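Local coordinates for UTP--glucose-1-phosphate uridylyltransferase YngB (PDB 7O2N), which catalyses the formation of UDP-glucose and diphosphate from glucose-1-phosphate and UTP, a step toward the diglucosyl-diacylglycerol of the Bacillus subtilis membrane, at residues P36-Q39 and Y40-E44; L115-E118 and H119-D123. All coordinates share one frame; numbering follows the deposited sequence.

Contact 1: P36-Q39 and Y40-E44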
loop_
_atom_site.group_PDB
_atom_site.type_symbol
_atom_site.label_atom_id
_atom_site.label_comp_id
_atom_site.label_asym_id
_atom_site.label_seq_id
_atom_site.Cartn_x
_atom_site.Cartn_y
_atom_site.Cartn_z
ATOM N N PRO A 36 -4.296 -6.652 -0.316
ATOM C CA PRO A 36 -5.181 -5.522 -0.576
ATOM C C PRO A 36 -6.402 -5.636 0.331
ATOM O O PRO A 36 -6.915 -6.725 0.570
ATOM C CB PRO A 36 -5.555 -5.731 -2.048
ATOM C CG PRO A 36 -4.361 -6.468 -2.595
ATOM C CD PRO A 36 -4.056 -7.470 -1.509
ATOM N N ALA A 37 -6.847 -4.479 0.824
ATOM C CA ALA A 37 -7.942 -4.444 1.763
ATOM C C ALA A 37 -9.113 -5.222 1.162
ATOM O O ALA A 37 -9.765 -6.029 1.819
ATOM C CB ALA A 37 -8.261 -3.007 2.058
ATOM N N ILE A 38 -9.351 -5.006 -0.133
ATOM C CA ILE A 38 -10.491 -5.605 -0.815
ATOM C C ILE A 38 -10.451 -7.134 -0.641
ATOM O O ILE A 38 -11.491 -7.782 -0.566
ATOM C CB ILE A 38 -10.505 -5.136 -2.289
ATOM C CG1 ILE A 38 -11.888 -5.026 -2.937
ATOM C CG2 ILE A 38 -9.548 -5.919 -3.153
ATOM C CD1 ILE A 38 -12.997 -5.740 -2.258
ATOM N N GLN A 39 -9.248 -7.708 -0.523
ATOM C CA GLN A 39 -9.159 -9.156 -0.461
ATOM C C GLN A 39 -9.665 -9.656 0.883
ATOM O O GLN A 39 -10.230 -10.746 0.957
ATOM C CB GLN A 39 -7.740 -9.681 -0.653
ATOM C CG GLN A 39 -7.663 -11.204 -0.708
ATOM C CD GLN A 39 -6.234 -11.635 -0.945
ATOM O OE1 GLN A 39 -5.469 -11.002 -1.672
ATOM N NE2 GLN A 39 -5.824 -12.685 -0.266
ATOM N N TYR A 40 -9.438 -8.864 1.939
ATOM C CA TYR A 40 -9.933 -9.246 3.254
ATOM C C TYR A 40 -11.452 -9.394 3.183
ATOM O O TYR A 40 -11.997 -10.323 3.754
ATOM C CB TYR A 40 -9.445 -8.300 4.359
ATOM C CG TYR A 40 -7.979 -8.370 4.731
ATOM C CD1 TYR A 40 -7.518 -9.227 5.720
ATOM C CD2 TYR A 40 -7.054 -7.535 4.130
ATOM C CE1 TYR A 40 -6.179 -9.291 6.064
ATOM C CE2 TYR A 40 -5.717 -7.561 4.477
ATOM C CZ TYR A 40 -5.276 -8.446 5.442
ATOM O OH TYR A 40 -3.946 -8.466 5.762
ATOM N N ILE A 41 -12.120 -8.492 2.450
ATOM C CA ILE A 41 -13.572 -8.456 2.412
ATOM C C ILE A 41 -14.098 -9.678 1.669
ATOM O O ILE A 41 -15.010 -10.346 2.160
ATOM C CB ILE A 41 -14.107 -7.175 1.766
ATOM C CG1 ILE A 41 -13.435 -5.923 2.332
ATOM C CG2 ILE A 41 -15.611 -7.147 1.937
ATOM C CD1 ILE A 41 -13.808 -4.639 1.626
ATOM N N VAL A 42 -13.515 -9.963 0.499
ATOM C CA VAL A 42 -13.874 -11.159 -0.247
ATOM C C VAL A 42 -13.608 -12.424 0.579
ATOM O O VAL A 42 -14.353 -13.391 0.475
ATOM C CB VAL A 42 -13.170 -11.218 -1.616
ATOM C CG1 VAL A 42 -13.393 -12.561 -2.310
ATOM C CG2 VAL A 42 -13.645 -10.078 -2.499
ATOM N N GLU A 43 -12.547 -12.419 1.396
ATOM C CA GLU A 43 -12.225 -13.549 2.253
ATOM C C GLU A 43 -13.279 -13.748 3.334
ATOM O O GLU A 43 -13.759 -14.849 3.529
ATOM C CB GLU A 43 -10.810 -13.416 2.780
ATOM C CG GLU A 43 -9.823 -13.994 1.782
ATOM C CD GLU A 43 -8.376 -13.653 2.058
ATOM O OE1 GLU A 43 -8.121 -12.864 2.986
ATOM O OE2 GLU A 43 -7.504 -14.170 1.356
ATOM N N GLU A 44 -13.684 -12.670 3.998
ATOM C CA GLU A 44 -14.796 -12.752 4.929
ATOM C C GLU A 44 -15.961 -13.468 4.249
ATOM O O GLU A 44 -16.395 -14.517 4.720
ATOM C CB GLU A 44 -15.188 -11.369 5.442
ATOM C CG GLU A 44 -15.959 -11.432 6.745
ATOM C CD GLU A 44 -16.413 -10.084 7.286
ATOM O OE1 GLU A 44 -15.556 -9.176 7.500
ATOM O OE2 GLU A 44 -17.619 -9.941 7.521
#
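The Tyr-40 ring turns an edge toward Ala-37, whose CA lies in the ring plane and whose O sits near it; Lys-35 adds a cation-pi contact, and Tyr-40 OH hydrogen-bonds to Val-33 N. Residues 37-44 form the first two turns of helix 37-47, in the nucleotidyltransferase domain of GT-A type. Next to the tyrosine, the amide of Gln-39 and the carboxylate of Glu-43, one turn apart, form an i to i+4 pair with their planes 87° apart. Gln-39 NE2 sends a nearly straight hydrogen bond of 2.8 Å to Glu-43 OE2; the acceptor stays in the amide plane, whereas the donor comes from above the carboxylate. CG of Gln-39 stands anti to the backbone N (chi1 -175°) and the chain runs on extended, which carries the amide up to Glu-43. Both groups have second partners: Glu-43 OE1 makes a salt bridge with Lys-35, and Gln-39 OE1 a hydrogen bond with His-67. Another side of the helix is apolar, with Ile-38, Ile-41 and Val-42 packing on Ile-9 of strand 6-11. The side chains of Ile-38 and Ile-41 cross there at about a right angle, CD1 of Ile-38 lying 4.1 Å from CD1 of Ile-41.

Contact 2: L115-E118 and H119-D123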
loop_
_atom_site.group_PDB
_atom_site.type_symbol
_atom_site.label_atom_id
_atom_site.label_comp_id
_atom_site.label_asym_id
_atom_site.label_seq_id
_atom_site.Cartn_x
_atom_site.Cartn_y
_atom_site.Cartn_z
ATOM N N LEU A 115 -28.824 -0.247 -5.072
ATOM C CA LEU A 115 -29.905 -0.399 -6.027
ATOM C C LEU A 115 -29.382 -1.039 -7.309
ATOM O O LEU A 115 -30.092 -1.832 -7.950
ATOM C CB LEU A 115 -30.528 0.970 -6.312
ATOM C CG LEU A 115 -31.839 1.238 -5.577
ATOM C CD1 LEU A 115 -32.506 2.496 -6.108
ATOM C CD2 LEU A 115 -32.780 0.033 -5.645
ATOM N N CYS A 116 -28.134 -0.690 -7.662
ATOM C CA CYS A 116 -27.490 -1.219 -8.856
ATOM C C CYS A 116 -27.521 -2.745 -8.834
ATOM O O CYS A 116 -27.669 -3.384 -9.869
ATOM C CB CYS A 116 -26.043 -0.739 -8.960
ATOM S SG CYS A 116 -25.856 1.048 -9.239
ATOM N N ALA A 117 -27.433 -3.313 -7.629
ATOM C CA ALA A 117 -27.291 -4.742 -7.445
ATOM C C ALA A 117 -28.594 -5.481 -7.748
ATOM O O ALA A 117 -28.583 -6.714 -7.867
ATOM C CB ALA A 117 -26.863 -4.964 -6.031
ATOM N N GLU A 118 -29.695 -4.714 -7.889
ATOM C CA GLU A 118 -31.060 -5.211 -7.815
ATOM C C GLU A 118 -31.223 -6.488 -8.632
ATOM O O GLU A 118 -31.565 -7.531 -8.080
ATOM C CB GLU A 118 -32.052 -4.142 -8.263
ATOM C CG GLU A 118 -33.493 -4.625 -8.244
ATOM C CD GLU A 118 -34.525 -3.566 -8.594
ATOM O OE1 GLU A 118 -34.186 -2.361 -8.538
ATOM O OE2 GLU A 118 -35.667 -3.945 -8.913
ATOM N N HIS A 119 -30.954 -6.383 -9.942
ATOM C CA HIS A 119 -31.289 -7.410 -10.915
ATOM C C HIS A 119 -30.370 -8.611 -10.736
ATOM O O HIS A 119 -30.723 -9.733 -11.097
ATOM C CB HIS A 119 -31.255 -6.826 -12.335
ATOM C CG HIS A 119 -32.316 -5.799 -12.583
ATOM N ND1 HIS A 119 -33.540 -6.120 -13.149
ATOM C CD2 HIS A 119 -32.362 -4.472 -12.322
ATOM C CE1 HIS A 119 -34.287 -5.037 -13.233
ATOM N NE2 HIS A 119 -33.589 -4.016 -12.729
ATOM N N PHE A 120 -29.192 -8.347 -10.165
ATOM C CA PHE A 120 -28.169 -9.368 -10.016
ATOM C C PHE A 120 -28.571 -10.352 -8.925
ATOM O O PHE A 120 -28.432 -11.559 -9.115
ATOM C CB PHE A 120 -26.791 -8.743 -9.790
ATOM C CG PHE A 120 -25.798 -9.683 -9.155
ATOM C CD1 PHE A 120 -25.190 -10.679 -9.903
ATOM C CD2 PHE A 120 -25.483 -9.583 -7.810
ATOM C CE1 PHE A 120 -24.262 -11.536 -9.332
ATOM C CE2 PHE A 120 -24.576 -10.461 -7.237
ATOM C CZ PHE A 120 -23.959 -11.431 -7.997
ATOM N N ILE A 121 -29.054 -9.838 -7.788
ATOM C CA ILE A 121 -29.480 -10.740 -6.722
ATOM C C ILE A 121 -30.922 -11.153 -6.990
ATOM O O ILE A 121 -31.328 -12.281 -6.737
ATOM C CB ILE A 121 -29.247 -10.186 -5.290
ATOM C CG1 ILE A 121 -29.926 -8.842 -5.038
ATOM C CG2 ILE A 121 -27.759 -10.132 -4.928
ATOM C CD1 ILE A 121 -28.962 -7.835 -4.484
ATOM N N GLY A 122 -31.678 -10.208 -7.543
ATOM C CA GLY A 122 -33.040 -10.465 -7.953
ATOM C C GLY A 122 -33.909 -10.770 -6.746
ATOM O O GLY A 122 -34.330 -9.841 -6.063
ATOM N N ASP A 123 -34.140 -12.066 -6.501
ATOM C CA ASP A 123 -35.105 -12.436 -5.485
ATOM C C ASP A 123 -34.513 -13.420 -4.486
ATOM O O ASP A 123 -34.948 -14.568 -4.373
ATOM C CB ASP A 123 -36.455 -12.849 -6.058
ATOM C CG ASP A 123 -37.551 -12.374 -5.126
ATOM O OD1 ASP A 123 -37.841 -11.151 -5.151
ATOM O OD2 ASP A 123 -38.034 -13.200 -4.315
#
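Ile-121 reaches back across one turn to Ala-117 and Glu-118, where the short helix 118-121 follows helix 109-116. From CB its two branches part: CG2 is anti to the carbonyl carbon, while CG1 is tucked between the backbone N and C (chi1 57°), a position that brings CD1 back to the preceding turn. CG1 passes 3.7 Å from Glu-118 O. At the tip, CD1 lies beside Ala-117 O and 3.9 Å from Ala-117 CB. Phe-214 of helix 213-219 and Lys-6 of strand 6-11 also touch this isoleucine. Cut back to an alanine, this residue would probably leave the Ala-117 methyl less well packed and open a gap beside Phe-214.

Two backbone N-H groups converge on Ala-117 O. The bond from Phe-120 N (2.9 Å) arrives from above the carbonyl plane, whereas that from Ile-121 N (3.2 Å) is nearly in line with the C=O bond. The same oxygen lies at the edge of the Phe-120 ring, near its plane; further along, that ring meets His-100 and has a cation-pi contact with Lys-6. On the outer side, Glu-118 CG lies over one face of the His-119 imidazole, and Glu-118 CB is 4.1 Å from His-119 CD2. Gly-122 N closes the turn on Glu-118 O at 2.7 Å, and Gly-122, with positive phi, then leads the chain out of the helix.

The chemistry divides by side: methyl groups face the sheet, main-chain hydrogen bonds hold the turn, and an acid lies beside an imidazole at the surface. With Glu-118 OE2 4.3 Å from His-119 NE2, the carboxylate would probably favour a protonated histidine without bonding to it.

Overall arrangement
Contact 1 closes well before contact 2 opens along the chain; their centres are 22 Å apart and their nearest atoms about 12 Å. Strand 6-11 relates them: Ile-9 packs under helix 37-47, while Val-8 and Lys-6 meet residues 115-123. Alternation along a strand suggests that the two helical pieces sit on opposite faces of the central sheet. Contact 1 is the more central, 8 Å from the chain centre against 19 Å for contact 2, and also borders the dimer partner, where Pro-36 and Gln-39 pack on Pro-20 of the second subunit. In this family the glycine-rich nucleotide-binding loop follows strand 6-11, and contact 1, at Ile-9, meets the strand nearer to that loop than contact 2 does.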